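Local atomic coordinates of ADP-ribosylation factor-binding protein GGA1 (Saccharomyces cerevisiae, PDB entry 5CN2), a protein that may help regulate membrane traffic through the trans-Golgi network, binds ARF1 and ARF2, and is represented here by its C-terminal gamma-adaptin ear (GAE) domain. Residues 21-26 against 52-57; 25-30 against 35-40. One frame throughout, in Å; residues are numbered along the deposited sequence.

Interaction 1: 21-26 against 52-57; sequences LRIDYE and FALLVA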
loop_
_atom_site.group_PDB
_atom_site.type_symbol
_atom_site.label_atom_id
_atom_site.label_comp_id
_atom_site.label_asym_id
_atom_site.label_seq_id
_atom_site.Cartn_x
_atom_site.Cartn_y
_atom_site.Cartn_z
ATOM N N LEU A 21 1.641 -12.605 1.949
ATOM C CA LEU A 21 1.895 -11.299 1.383
ATOM C C LEU A 21 2.269 -10.295 2.461
ATOM O O LEU A 21 1.652 -10.266 3.530
ATOM C CB LEU A 21 0.629 -10.812 0.686
ATOM C CG LEU A 21 0.734 -9.455 0.002
ATOM C CD1 LEU A 21 1.596 -9.555 -1.240
ATOM C CD2 LEU A 21 -0.643 -8.935 -0.370
ATOM N N ARG A 22 3.279 -9.482 2.182
ATOM C CA ARG A 22 3.619 -8.333 3.041
ATOM C C ARG A 22 3.529 -7.071 2.214
ATOM O O ARG A 22 4.140 -6.979 1.165
ATOM C CB ARG A 22 5.019 -8.433 3.647
ATOM C CG ARG A 22 5.379 -7.201 4.482
ATOM C CD ARG A 22 6.754 -7.271 5.131
ATOM N NE ARG A 22 7.848 -7.014 4.189
ATOM C CZ ARG A 22 8.552 -7.954 3.561
ATOM N NH1 ARG A 22 8.298 -9.240 3.755
ATOM N NH2 ARG A 22 9.526 -7.607 2.725
ATOM N N ILE A 23 2.718 -6.130 2.685
ATOM C CA ILE A 23 2.610 -4.815 2.081
ATOM C C ILE A 23 3.281 -3.918 3.063
ATOM O O ILE A 23 2.878 -3.862 4.194
ATOM C CB ILE A 23 1.139 -4.347 1.924
ATOM C CG1 ILE A 23 0.317 -5.367 1.142
ATOM C CG2 ILE A 23 1.074 -3.004 1.236
ATOM C CD1 ILE A 23 -1.172 -5.087 1.122
ATOM N N ASP A 24 4.314 -3.214 2.632
ATOM C CA ASP A 24 4.931 -2.190 3.462
ATOM C C ASP A 24 5.242 -0.978 2.606
ATOM O O ASP A 24 4.978 -0.979 1.372
ATOM C CB ASP A 24 6.184 -2.727 4.188
ATOM C CG ASP A 24 7.186 -3.382 3.270
ATOM O OD1 ASP A 24 7.212 -3.111 2.054
ATOM O OD2 ASP A 24 7.960 -4.199 3.781
ATOM N N TYR A 25 5.771 0.074 3.238
ATOM C CA TYR A 25 5.889 1.355 2.522
ATOM C C TYR A 25 6.811 2.362 3.151
ATOM O O TYR A 25 7.014 2.355 4.359
ATOM C CB TYR A 25 4.495 1.995 2.353
ATOM C CG TYR A 25 3.844 2.355 3.643
ATOM C CD1 TYR A 25 3.175 1.413 4.387
ATOM C CD2 TYR A 25 3.907 3.665 4.135
ATOM C CE1 TYR A 25 2.576 1.753 5.586
ATOM C CE2 TYR A 25 3.313 4.013 5.314
ATOM C CZ TYR A 25 2.656 3.062 6.042
ATOM O OH TYR A 25 2.081 3.414 7.240
ATOM N N GLU A 26 7.365 3.226 2.301
ATOM C CA GLU A 26 8.099 4.402 2.723
ATOM C C GLU A 26 7.141 5.581 2.719
ATOM O O GLU A 26 6.261 5.694 1.857
ATOM C CB GLU A 26 9.276 4.656 1.781
ATOM C CG GLU A 26 10.330 3.559 1.878
ATOM C CD GLU A 26 11.394 3.606 0.804
ATOM O OE1 GLU A 26 11.182 4.186 -0.279
ATOM O OE2 GLU A 26 12.456 3.008 1.049
ATOM N N PHE A 52 -2.737 -9.390 -8.825
ATOM C CA PHE A 52 -2.731 -8.534 -7.650
ATOM C C PHE A 52 -3.296 -7.169 -7.943
ATOM O O PHE A 52 -2.968 -6.568 -8.956
ATOM C CB PHE A 52 -1.336 -8.337 -7.071
ATOM C CG PHE A 52 -1.344 -7.537 -5.810
ATOM C CD1 PHE A 52 -1.547 -8.156 -4.581
ATOM C CD2 PHE A 52 -1.252 -6.164 -5.853
ATOM C CE1 PHE A 52 -1.612 -7.412 -3.420
ATOM C CE2 PHE A 52 -1.326 -5.414 -4.696
ATOM C CZ PHE A 52 -1.489 -6.046 -3.478
ATOM N N ALA A 53 -4.084 -6.633 -7.010
ATOM C CA ALA A 53 -4.489 -5.238 -7.103
ATOM C C ALA A 53 -4.866 -4.672 -5.763
ATOM O O ALA A 53 -5.590 -5.306 -5.003
ATOM C CB ALA A 53 -5.688 -5.117 -8.058
ATOM N N LEU A 54 -4.420 -3.442 -5.511
ATOM C CA LEU A 54 -4.746 -2.710 -4.311
ATOM C C LEU A 54 -5.732 -1.621 -4.652
ATOM O O LEU A 54 -5.544 -0.920 -5.641
ATOM C CB LEU A 54 -3.509 -2.036 -3.715
ATOM C CG LEU A 54 -3.762 -1.370 -2.344
ATOM C CD1 LEU A 54 -3.438 -2.350 -1.227
ATOM C CD2 LEU A 54 -2.972 -0.085 -2.208
ATOM N N LEU A 55 -6.776 -1.489 -3.832
ATOM C CA LEU A 55 -7.771 -0.453 -4.002
ATOM C C LEU A 55 -7.733 0.403 -2.761
ATOM O O LEU A 55 -7.524 -0.090 -1.654
ATOM C CB LEU A 55 -9.174 -1.023 -4.194
ATOM C CG LEU A 55 -9.520 -1.673 -5.527
ATOM C CD1 LEU A 55 -8.671 -2.890 -5.801
ATOM C CD2 LEU A 55 -10.994 -2.073 -5.540
ATOM N N VAL A 56 -7.944 1.696 -2.938
ATOM C CA VAL A 56 -7.825 2.623 -1.829
ATOM C C VAL A 56 -8.940 3.642 -1.868
ATOM O O VAL A 56 -9.472 3.925 -2.930
ATOM C CB VAL A 56 -6.465 3.345 -1.913
ATOM C CG1 VAL A 56 -6.328 4.311 -0.790
ATOM C CG2 VAL A 56 -5.332 2.362 -1.780
ATOM N N ALA A 57 -9.301 4.179 -0.718
ATOM C CA ALA A 57 -10.206 5.312 -0.653
ATOM C C ALA A 57 -9.419 6.505 -0.194
ATOM O O ALA A 57 -8.332 6.364 0.371
ATOM C CB ALA A 57 -11.342 5.045 0.315
#
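Leu21 and Phe52 make the tight end of this contact: CD2 of Leu21 lies 3.5 Å from CE1 of Phe52, its methyl meeting the ring at a slant. The torsions explain the reach. Phe52 carries CG anti to its backbone N (chi1 -176°), which extends the ring toward strand 21-29, and Leu21, its CG likewise anti, presents its CD2 branch to the ring. Two residues along each strand the fit slackens, since CD1 of Ile23 and CD1 of Leu54 approach only to 4.3 Å. No hydrogen bond crosses between the segments, and their backbones stand well apart, with the CA atoms of Ile23 and Leu54 10.0 Å from each other. That spacing is the signature of two sheets packed face to face, here the two layers of the immunoglobulin-like beta-sandwich of the GAE domain. Tyr107 of strand 99-109 touches both Leu21 and Phe52, while Tyr41 meets the Phe52 ring and also touches Leu54. On the other face of strand 21-29 the partly exposed Arg22 forms a salt bridge to the buried Asp24, NE donating to OD2 at 2.8 Å. The acceptor lies in the guanidinium plane but is approached from above the carboxylate plane, and OD1 of Asp24 forms a salt bridge with Arg12.

Interaction 2: 25-30 against 35-40; sequences YELTRE and LRLVIF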
loop_
_atom_site.group_PDB
_atom_site.type_symbol
_atom_site.label_atom_id
_atom_site.label_comp_id
_atom_site.label_asym_id
_atom_site.label_seq_id
_atom_site.Cartn_x
_atom_site.Cartn_y
_atom_site.Cartn_z
ATOM N N TYR A 25 5.771 0.074 3.238
ATOM C CA TYR A 25 5.889 1.355 2.522
ATOM C C TYR A 25 6.811 2.362 3.151
ATOM O O TYR A 25 7.014 2.355 4.359
ATOM C CB TYR A 25 4.495 1.995 2.353
ATOM C CG TYR A 25 3.844 2.355 3.643
ATOM C CD1 TYR A 25 3.175 1.413 4.387
ATOM C CD2 TYR A 25 3.907 3.665 4.135
ATOM C CE1 TYR A 25 2.576 1.753 5.586
ATOM C CE2 TYR A 25 3.313 4.013 5.314
ATOM C CZ TYR A 25 2.656 3.062 6.042
ATOM O OH TYR A 25 2.081 3.414 7.240
ATOM N N GLU A 26 7.365 3.226 2.301
ATOM C CA GLU A 26 8.099 4.402 2.723
ATOM C C GLU A 26 7.141 5.581 2.719
ATOM O O GLU A 26 6.261 5.694 1.857
ATOM C CB GLU A 26 9.276 4.656 1.781
ATOM C CG GLU A 26 10.330 3.559 1.878
ATOM C CD GLU A 26 11.394 3.606 0.804
ATOM O OE1 GLU A 26 11.182 4.186 -0.279
ATOM O OE2 GLU A 26 12.456 3.008 1.049
ATOM N N LEU A 27 7.291 6.458 3.695
ATOM C CA LEU A 27 6.421 7.615 3.809
ATOM C C LEU A 27 7.271 8.844 4.034
ATOM O O LEU A 27 7.903 8.960 5.075
ATOM C CB LEU A 27 5.454 7.435 4.967
ATOM C CG LEU A 27 4.537 8.625 5.239
ATOM C CD1 LEU A 27 3.516 8.790 4.141
ATOM C CD2 LEU A 27 3.842 8.424 6.572
ATOM N N THR A 28 7.286 9.743 3.053
ATOM C CA THR A 28 8.079 10.957 3.134
ATOM C C THR A 28 7.212 12.197 2.993
ATOM O O THR A 28 6.154 12.178 2.370
ATOM C CB THR A 28 9.116 10.999 2.019
ATOM O OG1 THR A 28 8.498 10.578 0.805
ATOM C CG2 THR A 28 10.256 10.081 2.335
ATOM N N ARG A 29 7.682 13.286 3.566
ATOM C CA ARG A 29 7.008 14.556 3.428
ATOM C C ARG A 29 7.734 15.330 2.350
ATOM O O ARG A 29 8.911 15.596 2.487
ATOM C CB ARG A 29 7.038 15.305 4.752
ATOM C CG ARG A 29 6.620 16.755 4.637
ATOM C CD ARG A 29 6.316 17.340 5.994
ATOM N NE ARG A 29 4.970 17.886 6.007
ATOM C CZ ARG A 29 3.882 17.215 6.353
ATOM N NH1 ARG A 29 3.962 15.965 6.740
ATOM N NH2 ARG A 29 2.704 17.800 6.312
ATOM N N GLU A 30 7.055 15.651 1.255
ATOM C CA GLU A 30 7.699 16.394 0.180
ATOM C C GLU A 30 7.583 17.902 0.368
ATOM O O GLU A 30 8.440 18.656 -0.066
ATOM C CB GLU A 30 7.101 16.024 -1.169
ATOM C CG GLU A 30 7.592 14.701 -1.732
ATOM C CD GLU A 30 7.208 14.542 -3.187
ATOM O OE1 GLU A 30 6.180 15.123 -3.613
ATOM O OE2 GLU A 30 7.947 13.853 -3.912
ATOM N N LEU A 35 2.474 14.454 1.159
ATOM C CA LEU A 35 3.230 13.246 1.486
ATOM C C LEU A 35 3.371 12.361 0.256
ATOM O O LEU A 35 2.511 12.376 -0.636
ATOM C CB LEU A 35 2.515 12.431 2.557
ATOM C CG LEU A 35 2.094 13.104 3.853
ATOM C CD1 LEU A 35 1.461 12.099 4.801
ATOM C CD2 LEU A 35 3.266 13.785 4.523
ATOM N N ARG A 36 4.443 11.574 0.222
ATOM C CA ARG A 36 4.686 10.617 -0.849
ATOM C C ARG A 36 4.695 9.216 -0.241
ATOM O O ARG A 36 5.378 8.980 0.746
ATOM C CB ARG A 36 6.021 10.898 -1.497
ATOM C CG ARG A 36 6.206 10.169 -2.805
ATOM C CD ARG A 36 6.879 11.054 -3.845
ATOM N NE ARG A 36 7.239 10.310 -5.049
ATOM C CZ ARG A 36 8.229 9.418 -5.113
ATOM N NH1 ARG A 36 8.973 9.140 -4.037
ATOM N NH2 ARG A 36 8.475 8.788 -6.255
ATOM N N LEU A 37 3.894 8.303 -0.785
ATOM C CA LEU A 37 3.921 6.910 -0.337
ATOM C C LEU A 37 4.436 6.063 -1.430
ATOM O O LEU A 37 3.835 6.015 -2.519
ATOM C CB LEU A 37 2.533 6.360 -0.052
ATOM C CG LEU A 37 2.054 6.405 1.365
ATOM C CD1 LEU A 37 1.266 7.699 1.534
ATOM C CD2 LEU A 37 1.198 5.180 1.601
ATOM N N VAL A 38 5.515 5.353 -1.135
ATOM C CA VAL A 38 6.022 4.328 -2.024
ATOM C C VAL A 38 5.678 3.006 -1.375
ATOM O O VAL A 38 6.190 2.685 -0.299
ATOM C CB VAL A 38 7.519 4.498 -2.252
ATOM C CG1 VAL A 38 8.021 3.496 -3.283
ATOM C CG2 VAL A 38 7.796 5.923 -2.705
ATOM N N ILE A 39 4.764 2.273 -2.017
ATOM C CA ILE A 39 4.243 1.017 -1.492
ATOM C C ILE A 39 4.934 -0.152 -2.190
ATOM O O ILE A 39 5.184 -0.114 -3.397
ATOM C CB ILE A 39 2.730 0.907 -1.701
ATOM C CG1 ILE A 39 2.053 2.222 -1.291
ATOM C CG2 ILE A 39 2.148 -0.292 -0.929
ATOM C CD1 ILE A 39 0.536 2.212 -1.397
ATOM N N PHE A 40 5.253 -1.183 -1.418
ATOM C CA PHE A 40 5.932 -2.359 -1.942
ATOM C C PHE A 40 5.168 -3.598 -1.523
ATOM O O PHE A 40 4.721 -3.709 -0.374
ATOM C CB PHE A 40 7.361 -2.452 -1.394
ATOM C CG PHE A 40 8.261 -1.349 -1.839
ATOM C CD1 PHE A 40 9.003 -1.480 -2.995
ATOM C CD2 PHE A 40 8.397 -0.197 -1.076
ATOM C CE1 PHE A 40 9.849 -0.462 -3.405
ATOM C CE2 PHE A 40 9.239 0.810 -1.474
ATOM C CZ PHE A 40 9.953 0.687 -2.650
#
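Leu27 and Leu37, a non-hydrogen-bonded pair, run alongside each other on the face they share with Tyr25, Leu35 and Ile39. The CD1 methyl of Leu27 is its bump: it sits 3.6 Å from CD1 of Leu37 and 4.0 Å from CD1 of Leu35, filling the notch between the two leucines. Farther along, CD2 of Leu37 comes to CD2 of the Tyr25 ring at 4.0 Å. Tyr25 holds CG between its backbone N and carbonyl carbon (chi1 64°), and this rotation brings the ring to Leu37, the two side chains meeting at a slant, with CB left beside Ile39. At the other end CD2 of Leu35 nestles against the Arg29 guanidinium, whose NH2 is hydrogen-bonded to the carbonyl of Val93.

The reverse face is more polar. OG1 of Thr28 rests 3.4 Å from CB of Arg36. Extended beside Val38, Glu26 brings OE1 to the edge of the Phe40 ring, near its plane, 4.1 Å from CE2. Just past the paired residues, Glu30, extended beyond CG, reaches across to Arg36, whose own chain is bent at chi2. Carboxylate and guanidinium planes are 8° apart, yet OE2 of Glu30 lies well out of the guanidinium plane and 3.8 Å from NE of Arg36, a long, purely electrostatic pair.

Four backbone hydrogen bonds, joining Glu26 with Val38 and Thr28 with Arg36 in both directions, fix the register; the N-to-C directions of the short segments 25-29 and 35-40 differ by 163°, close to antiparallel. This is the hairpin of strands 21-29 and 34-43, flanked by strand 13-17 beyond the first and strand 78-89 beyond the second, where Val88 touches Leu37 and Ile85 touches Val38.

How the interactions relate
Both interactions start from strand 21-29, and their segments overlap at Tyr25 and Glu26, which reach across only in interaction 2. They use the strand differently: interaction 2 pairs its edge with a neighbour in the same sheet, whereas interaction 1 packs its inner face against the other sheet. Their centres lie about 12 Å apart. The hairpin carries on between them, with Asp24 O 2.8 Å from Phe40 N, a probable hydrogen bond. CG2 of Ile23 also packs at 3.6 Å against CG2 of Ile39, so the apolar face bearing Tyr25, Leu37 and Ile39 runs on into the buried interface of interaction 1. Strand 34-43 leads on to strand 52-56, linking the hairpin to the opposing layer.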